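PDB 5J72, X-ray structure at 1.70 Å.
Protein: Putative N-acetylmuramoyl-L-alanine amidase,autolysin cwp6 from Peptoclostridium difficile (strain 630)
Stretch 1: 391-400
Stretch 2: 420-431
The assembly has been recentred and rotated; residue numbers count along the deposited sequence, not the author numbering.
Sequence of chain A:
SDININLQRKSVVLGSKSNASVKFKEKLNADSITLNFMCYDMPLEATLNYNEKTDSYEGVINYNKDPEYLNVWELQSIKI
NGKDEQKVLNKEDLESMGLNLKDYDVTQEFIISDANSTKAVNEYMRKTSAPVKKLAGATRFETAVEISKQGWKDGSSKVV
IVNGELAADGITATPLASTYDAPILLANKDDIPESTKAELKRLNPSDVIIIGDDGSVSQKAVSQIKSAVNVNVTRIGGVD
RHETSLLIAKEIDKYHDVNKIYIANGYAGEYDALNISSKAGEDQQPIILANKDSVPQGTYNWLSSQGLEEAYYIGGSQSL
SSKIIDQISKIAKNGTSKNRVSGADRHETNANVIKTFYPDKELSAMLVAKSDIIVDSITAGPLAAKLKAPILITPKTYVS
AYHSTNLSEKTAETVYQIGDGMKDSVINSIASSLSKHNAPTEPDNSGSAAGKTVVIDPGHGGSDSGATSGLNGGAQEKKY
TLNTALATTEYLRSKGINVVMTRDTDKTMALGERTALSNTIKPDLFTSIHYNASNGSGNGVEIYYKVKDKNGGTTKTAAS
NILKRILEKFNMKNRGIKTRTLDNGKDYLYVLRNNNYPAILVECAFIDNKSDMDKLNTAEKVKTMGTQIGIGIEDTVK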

ATOM      1  N   ILE A 391      -1.239  -0.732  -4.000  1.00 16.60           N
ATOM      2  CA  ILE A 391      -0.521   0.518  -3.815  1.00 15.21           C
ATOM      3  C   ILE A 391       0.041   0.483  -2.365  1.00 19.11           C
ATOM      4  O   ILE A 391      -0.701   0.216  -1.413  1.00 19.71           O
ATOM      5  CB  ILE A 391      -1.489   1.713  -3.954  1.00 18.67           C
ATOM      6  CG1 ILE A 391      -1.925   1.825  -5.453  1.00 19.55           C
ATOM      7  CG2 ILE A 391      -0.800   3.041  -3.497  1.00 19.81           C
ATOM      8  CD1 ILE A 391      -3.051   2.913  -5.631  1.00 19.98           C
ATOM      9  N   LEU A 392       1.330   0.739  -2.232  1.00 19.84           N
ATOM     10  CA  LEU A 392       1.990   0.858  -0.931  1.00 18.63           C
ATOM     11  C   LEU A 392       2.201   2.315  -0.680  1.00 19.01           C
ATOM     12  O   LEU A 392       2.651   3.015  -1.590  1.00 20.50           O
ATOM     13  CB  LEU A 392       3.346   0.156  -1.023  1.00 18.70           C
ATOM     14  CG  LEU A 392       4.066   0.107   0.347  1.00 22.99           C
ATOM     15  CD1 LEU A 392       4.776  -1.205   0.454  1.00 29.59           C
ATOM     16  CD2 LEU A 392       5.032   1.318   0.402  1.00 24.59           C
ATOM     17  N   ILE A 393       1.868   2.827   0.541  1.00 17.38           N
ATOM     18  CA  ILE A 393       2.144   4.225   0.795  1.00 16.98           C
ATOM     19  C   ILE A 393       3.203   4.323   1.928  1.00 20.00           C
ATOM     20  O   ILE A 393       3.184   3.504   2.836  1.00 20.26           O
ATOM     21  CB  ILE A 393       0.886   5.042   1.206  1.00 19.53           C
ATOM     22  CG1 ILE A 393       0.163   4.413   2.421  1.00 16.86           C
ATOM     23  CG2 ILE A 393      -0.094   5.084  -0.041  1.00 20.95           C
ATOM     24  CD1 ILE A 393      -1.010   5.338   2.964  1.00 19.27           C
ATOM     25  N   THR A 394       4.070   5.319   1.855  1.00 21.03           N
ATOM     26  CA  THR A 394       5.099   5.449   2.885  1.00 21.15           C
ATOM     27  C   THR A 394       5.561   6.861   2.786  1.00 24.03           C
ATOM     28  O   THR A 394       5.393   7.527   1.764  1.00 22.77           O
ATOM     29  CB  THR A 394       6.220   4.422   2.646  1.00 22.93           C
ATOM     30  OG1 THR A 394       7.016   4.314   3.840  1.00 22.52           O
ATOM     31  CG2 THR A 394       7.122   4.794   1.439  1.00 21.24           C
ATOM     32  N   PRO A 395       6.134   7.400   3.882  1.00 25.08           N
ATOM     33  CA  PRO A 395       6.582   8.789   3.763  1.00 24.70           C
ATOM     34  C   PRO A 395       7.748   8.950   2.780  1.00 23.01           C
ATOM     35  O   PRO A 395       8.427   7.995   2.450  1.00 23.20           O
ATOM     36  CB  PRO A 395       6.992   9.147   5.237  1.00 25.16           C
ATOM     37  CG  PRO A 395       6.167   8.221   6.069  1.00 24.30           C
ATOM     38  CD  PRO A 395       6.231   6.915   5.273  1.00 23.45           C
ATOM     39  N   LYS A 396       8.014  10.183   2.391  1.00 24.86           N
ATOM     40  CA  LYS A 396       9.083  10.448   1.411  1.00 29.20           C
ATOM     41  C   LYS A 396      10.467  10.055   1.906  1.00 31.47           C
ATOM     42  O   LYS A 396      11.296   9.657   1.109  1.00 30.92           O
ATOM     43  CB  LYS A 396       9.141  11.955   1.102  1.00 29.76           C
ATOM     44  CG  LYS A 396       7.892  12.538   0.529  1.00 36.85           C
ATOM     45  CD  LYS A 396       8.188  13.993   0.188  1.00 43.51           C
ATOM     46  CE  LYS A 396       7.565  14.909   1.188  1.00 55.25           C
ATOM     47  NZ  LYS A 396       6.629  15.846   0.522  1.00 61.56           N
ATOM     48  N   THR A 397      10.717  10.149   3.238  1.00 31.60           N
ATOM     49  CA  THR A 397      12.078   9.907   3.726  1.00 30.78           C
ATOM     50  C   THR A 397      12.328   8.588   4.409  1.00 31.10           C
ATOM     51  O   THR A 397      13.469   8.353   4.774  1.00 33.03           O
ATOM     52  CB  THR A 397      12.491  11.080   4.666  1.00 35.33           C
ATOM     53  OG1 THR A 397      11.665  10.982   5.833  1.00 37.28           O
ATOM     54  CG2 THR A 397      12.278  12.478   4.027  1.00 35.32           C
ATOM     55  N   TYR A 398      11.341   7.697   4.608  1.00 25.94           N
ATOM     56  CA  TYR A 398      11.678   6.399   5.172  1.00 24.57           C
ATOM     57  C   TYR A 398      10.667   5.330   4.835  1.00 26.73           C
ATOM     58  O   TYR A 398       9.523   5.657   4.505  1.00 28.92           O
ATOM     59  CB  TYR A 398      11.804   6.466   6.746  1.00 26.82           C
ATOM     60  CG  TYR A 398      10.521   6.852   7.467  1.00 25.81           C
ATOM     61  CD1 TYR A 398      10.140   8.183   7.583  1.00 27.05           C
ATOM     62  CD2 TYR A 398       9.716   5.886   8.068  1.00 26.21           C
ATOM     63  CE1 TYR A 398       8.990   8.553   8.276  1.00 26.85           C
ATOM     64  CE2 TYR A 398       8.564   6.247   8.772  1.00 24.82           C
ATOM     65  CZ  TYR A 398       8.211   7.582   8.867  1.00 22.21           C
ATOM     66  OH  TYR A 398       7.076   7.963   9.527  1.00 29.26           O
ATOM     67  N   VAL A 399      11.063   4.091   4.885  1.00 22.71           N
ATOM     68  CA  VAL A 399      10.138   3.006   4.673  1.00 20.05           C
ATOM     69  C   VAL A 399       9.463   2.780   6.022  1.00 25.12           C
ATOM     70  O   VAL A 399      10.148   2.511   7.024  1.00 25.66           O
ATOM     71  CB  VAL A 399      10.839   1.728   4.220  1.00 22.99           C
ATOM     72  CG1 VAL A 399       9.819   0.560   4.107  1.00 23.12           C
ATOM     73  CG2 VAL A 399      11.547   1.966   2.883  1.00 25.99           C
ATOM     74  N   SER A 400       8.161   2.902   6.088  1.00 23.67           N
ATOM     75  CA  SER A 400       7.500   2.612   7.338  1.00 26.20           C
ATOM     76  C   SER A 400       7.802   1.205   7.882  1.00 24.92           C
ATOM     77  O   SER A 400       7.850   0.187   7.183  1.00 22.49           O
ATOM     78  CB  SER A 400       5.979   2.774   7.172  1.00 26.18           C
ATOM     79  OG  SER A 400       5.311   2.251   8.309  1.00 26.52           O
TER
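Stretch 2 420-431: DGMKDSVINSIA

Stretch 2 starts as a loop, Asp 420 to Lys 423, with Gly 421 at positive phi and the other three residues extended, and turns into a helix at Asp 424 that runs past Ala 431. Its direction opposes that of the strand 391-394: the two axes cross at 139° and come no closer than 11.3 Å, a separation that leaves room for a layer of side chains between them. The closest pair of CA atoms lies beyond the strand, in the loop: Lys 396 and Met 422, 4.0 Å apart.

One hydrogen bond joins the two backbones. The N of Lys 423, the N-cap residue, donates to the O of Lys 396 at 2.9 Å and an almost straight 179°. Two residues earlier, Gly 421 adopts phi 129° and psi -26°, where a CB would jam against the preceding carbonyl; its O lies 3.6 Å from CB of Lys 396, whose side chain then leads away.

The main bump on the helix is Val 426. Its CG2 presses into the loop backbone, 3.4 Å from both O of Lys 396 and C of Thr 397, while its CG1 lies 4.0 Å from CG2 of Thr 394. From the loop side Val 399 answers: its CG2 enters the hollow between successive turns, 3.8 Å from O of Val 426, from OG of Ser 429 and from CG1 of Ile 430.

Thr 394 shows two faces. Its OG1 is occupied within stretch 1, donating to O of Tyr 398 and accepting from N of Ser 400, both at 2.9 Å, whereas its CG2 meets CE of Met 422 at 3.6 Å and CD1 of Ile 430 at 4.1 Å. That same CD1 reaches CD2 of Leu 392, also at 4.1 Å. The rule is economical: one backbone hydrogen bond spans the contact, beside apolar packing, and alternate strand residues Leu 392 and Thr 394 point toward the helix side while Ile 393 points away.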

ATOM      1  N   ASP A 420       6.907  12.482  -7.693  1.00 28.66           N
ATOM      2  CA  ASP A 420       8.258  12.922  -7.417  1.00 33.74           C
ATOM      3  C   ASP A 420       8.383  13.360  -5.925  1.00 35.49           C
ATOM      4  O   ASP A 420       7.439  13.925  -5.370  1.00 35.13           O
ATOM      5  CB  ASP A 420       8.552  14.140  -8.296  1.00 40.88           C
ATOM      6  CG  ASP A 420      10.006  14.512  -8.183  1.00 50.23           C
ATOM      7  OD1 ASP A 420      10.289  15.636  -7.745  1.00 53.46           O
ATOM      8  OD2 ASP A 420      10.866  13.657  -8.521  1.00 53.51           O
ATOM      9  N   GLY A 421       9.519  13.103  -5.294  1.00 36.33           N
ATOM     10  CA  GLY A 421       9.700  13.553  -3.916  1.00 37.58           C
ATOM     11  C   GLY A 421      10.153  12.464  -2.975  1.00 37.10           C
ATOM     12  O   GLY A 421      10.754  12.777  -1.952  1.00 34.50           O
ATOM     13  N   MET A 422       9.848  11.196  -3.282  1.00 31.16           N
ATOM     14  CA  MET A 422      10.283  10.123  -2.432  1.00 30.69           C
ATOM     15  C   MET A 422      11.806   9.966  -2.601  1.00 34.20           C
ATOM     16  O   MET A 422      12.293  10.011  -3.731  1.00 33.26           O
ATOM     17  CB  MET A 422       9.571   8.806  -2.795  1.00 29.36           C
ATOM     18  CG  MET A 422       9.948   7.666  -1.834  1.00 24.95           C
ATOM     19  SD  MET A 422       8.768   6.298  -1.922  1.00 27.26           S
ATOM     20  CE  MET A 422       7.337   7.091  -1.357  1.00 28.53           C
ATOM     21  N   LYS A 423      12.560   9.786  -1.504  1.00 31.58           N
ATOM     22  CA  LYS A 423      14.022   9.669  -1.626  1.00 32.61           C
ATOM     23  C   LYS A 423      14.441   8.431  -2.357  1.00 33.81           C
ATOM     24  O   LYS A 423      13.794   7.399  -2.239  1.00 29.87           O
ATOM     25  CB  LYS A 423      14.689   9.615  -0.229  1.00 35.05           C
ATOM     26  CG  LYS A 423      14.330  10.792   0.652  1.00 44.74           C
ATOM     27  CD  LYS A 423      14.472  12.097  -0.070  1.00 54.78           C
ATOM     28  CE  LYS A 423      15.630  12.879   0.477  1.00 61.40           C
ATOM     29  NZ  LYS A 423      15.162  14.174   1.031  1.00 66.58           N
ATOM     30  N   ASP A 424      15.564   8.508  -3.100  1.00 32.62           N
ATOM     31  CA  ASP A 424      16.067   7.358  -3.847  1.00 35.27           C
ATOM     32  C   ASP A 424      16.279   6.237  -2.951  1.00 34.01           C
ATOM     33  O   ASP A 424      16.077   5.070  -3.259  1.00 34.93           O
ATOM     34  CB  ASP A 424      17.441   7.702  -4.508  1.00 41.84           C
ATOM     35  CG  ASP A 424      17.356   8.666  -5.684  1.00 51.66           C
ATOM     36  OD1 ASP A 424      16.236   8.916  -6.169  1.00 52.31           O
ATOM     37  OD2 ASP A 424      18.410   9.173  -6.112  1.00 56.00           O
ATOM     38  N   SER A 425      16.760   6.605  -1.778  1.00 36.17           N
ATOM     39  CA  SER A 425      17.071   5.705  -0.689  1.00 35.43           C
ATOM     40  C   SER A 425      15.845   4.793  -0.327  1.00 32.46           C
ATOM     41  O   SER A 425      15.955   3.579  -0.163  1.00 32.39           O
ATOM     42  CB  SER A 425      17.440   6.588   0.510  1.00 39.86           C
ATOM     43  OG  SER A 425      17.594   5.821   1.675  1.00 50.65           O
ATOM     44  N   VAL A 426      14.697   5.419  -0.193  1.00 29.85           N
ATOM     45  CA  VAL A 426      13.444   4.740   0.175  1.00 29.53           C
ATOM     46  C   VAL A 426      12.900   3.824  -0.934  1.00 24.65           C
ATOM     47  O   VAL A 426      12.622   2.653  -0.673  1.00 23.86           O
ATOM     48  CB  VAL A 426      12.467   5.898   0.502  1.00 29.00           C
ATOM     49  CG1 VAL A 426      11.076   5.343   0.854  1.00 27.49           C
ATOM     50  CG2 VAL A 426      13.052   6.740   1.660  1.00 31.40           C
ATOM     51  N   ILE A 427      12.776   4.366  -2.159  1.00 27.31           N
ATOM     52  CA  ILE A 427      12.240   3.527  -3.249  1.00 28.82           C
ATOM     53  C   ILE A 427      13.227   2.340  -3.524  1.00 25.41           C
ATOM     54  O   ILE A 427      12.803   1.184  -3.721  1.00 24.10           O
ATOM     55  CB  ILE A 427      11.953   4.433  -4.504  1.00 28.53           C
ATOM     56  CG1 ILE A 427      11.196   3.589  -5.583  1.00 28.89           C
ATOM     57  CG2 ILE A 427      13.244   5.028  -5.082  1.00 27.79           C
ATOM     58  CD1 ILE A 427       9.714   3.264  -5.082  1.00 31.42           C
ATOM     59  N   ASN A 428      14.541   2.603  -3.458  1.00 27.21           N
ATOM     60  CA  ASN A 428      15.497   1.521  -3.706  1.00 31.75           C
ATOM     61  C   ASN A 428      15.449   0.483  -2.640  1.00 28.50           C
ATOM     62  O   ASN A 428      15.631  -0.694  -2.916  1.00 28.12           O
ATOM     63  CB  ASN A 428      16.959   2.069  -3.825  1.00 36.06           C
ATOM     64  CG  ASN A 428      17.920   0.890  -3.911  1.00 52.55           C
ATOM     65  OD1 ASN A 428      18.566   0.531  -2.907  1.00 56.09           O
ATOM     66  ND2 ASN A 428      17.984   0.154  -5.036  1.00 54.34           N
ATOM     67  N   SER A 429      15.163   0.894  -1.367  1.00 27.01           N
ATOM     68  CA  SER A 429      15.044  -0.090  -0.286  1.00 22.66           C
ATOM     69  C   SER A 429      13.874  -1.004  -0.570  1.00 22.19           C
ATOM     70  O   SER A 429      13.938  -2.222  -0.417  1.00 23.34           O
ATOM     71  CB  SER A 429      14.796   0.620   1.064  1.00 25.38           C
ATOM     72  OG  SER A 429      14.503  -0.335   2.058  1.00 28.95           O
ATOM     73  N   ILE A 430      12.733  -0.386  -0.963  1.00 24.37           N
ATOM     74  CA  ILE A 430      11.554  -1.200  -1.257  1.00 21.38           C
ATOM     75  C   ILE A 430      11.795  -2.151  -2.468  1.00 20.03           C
ATOM     76  O   ILE A 430      11.417  -3.331  -2.432  1.00 19.38           O
ATOM     77  CB  ILE A 430      10.379  -0.232  -1.559  1.00 19.65           C
ATOM     78  CG1 ILE A 430       9.907   0.394  -0.205  1.00 21.28           C
ATOM     79  CG2 ILE A 430       9.187  -1.051  -2.180  1.00 22.14           C
ATOM     80  CD1 ILE A 430       9.058   1.667  -0.424  1.00 20.55           C
ATOM     81  N   ALA A 431      12.385  -1.598  -3.523  1.00 22.12           N
ATOM     82  CA  ALA A 431      12.686  -2.385  -4.751  1.00 25.12           C
ATOM     83  C   ALA A 431      13.677  -3.539  -4.403  1.00 25.33           C
ATOM     84  O   ALA A 431      13.517  -4.648  -4.924  1.00 27.09           O
ATOM     85  CB  ALA A 431      13.235  -1.440  -5.805  1.00 23.89           C
TER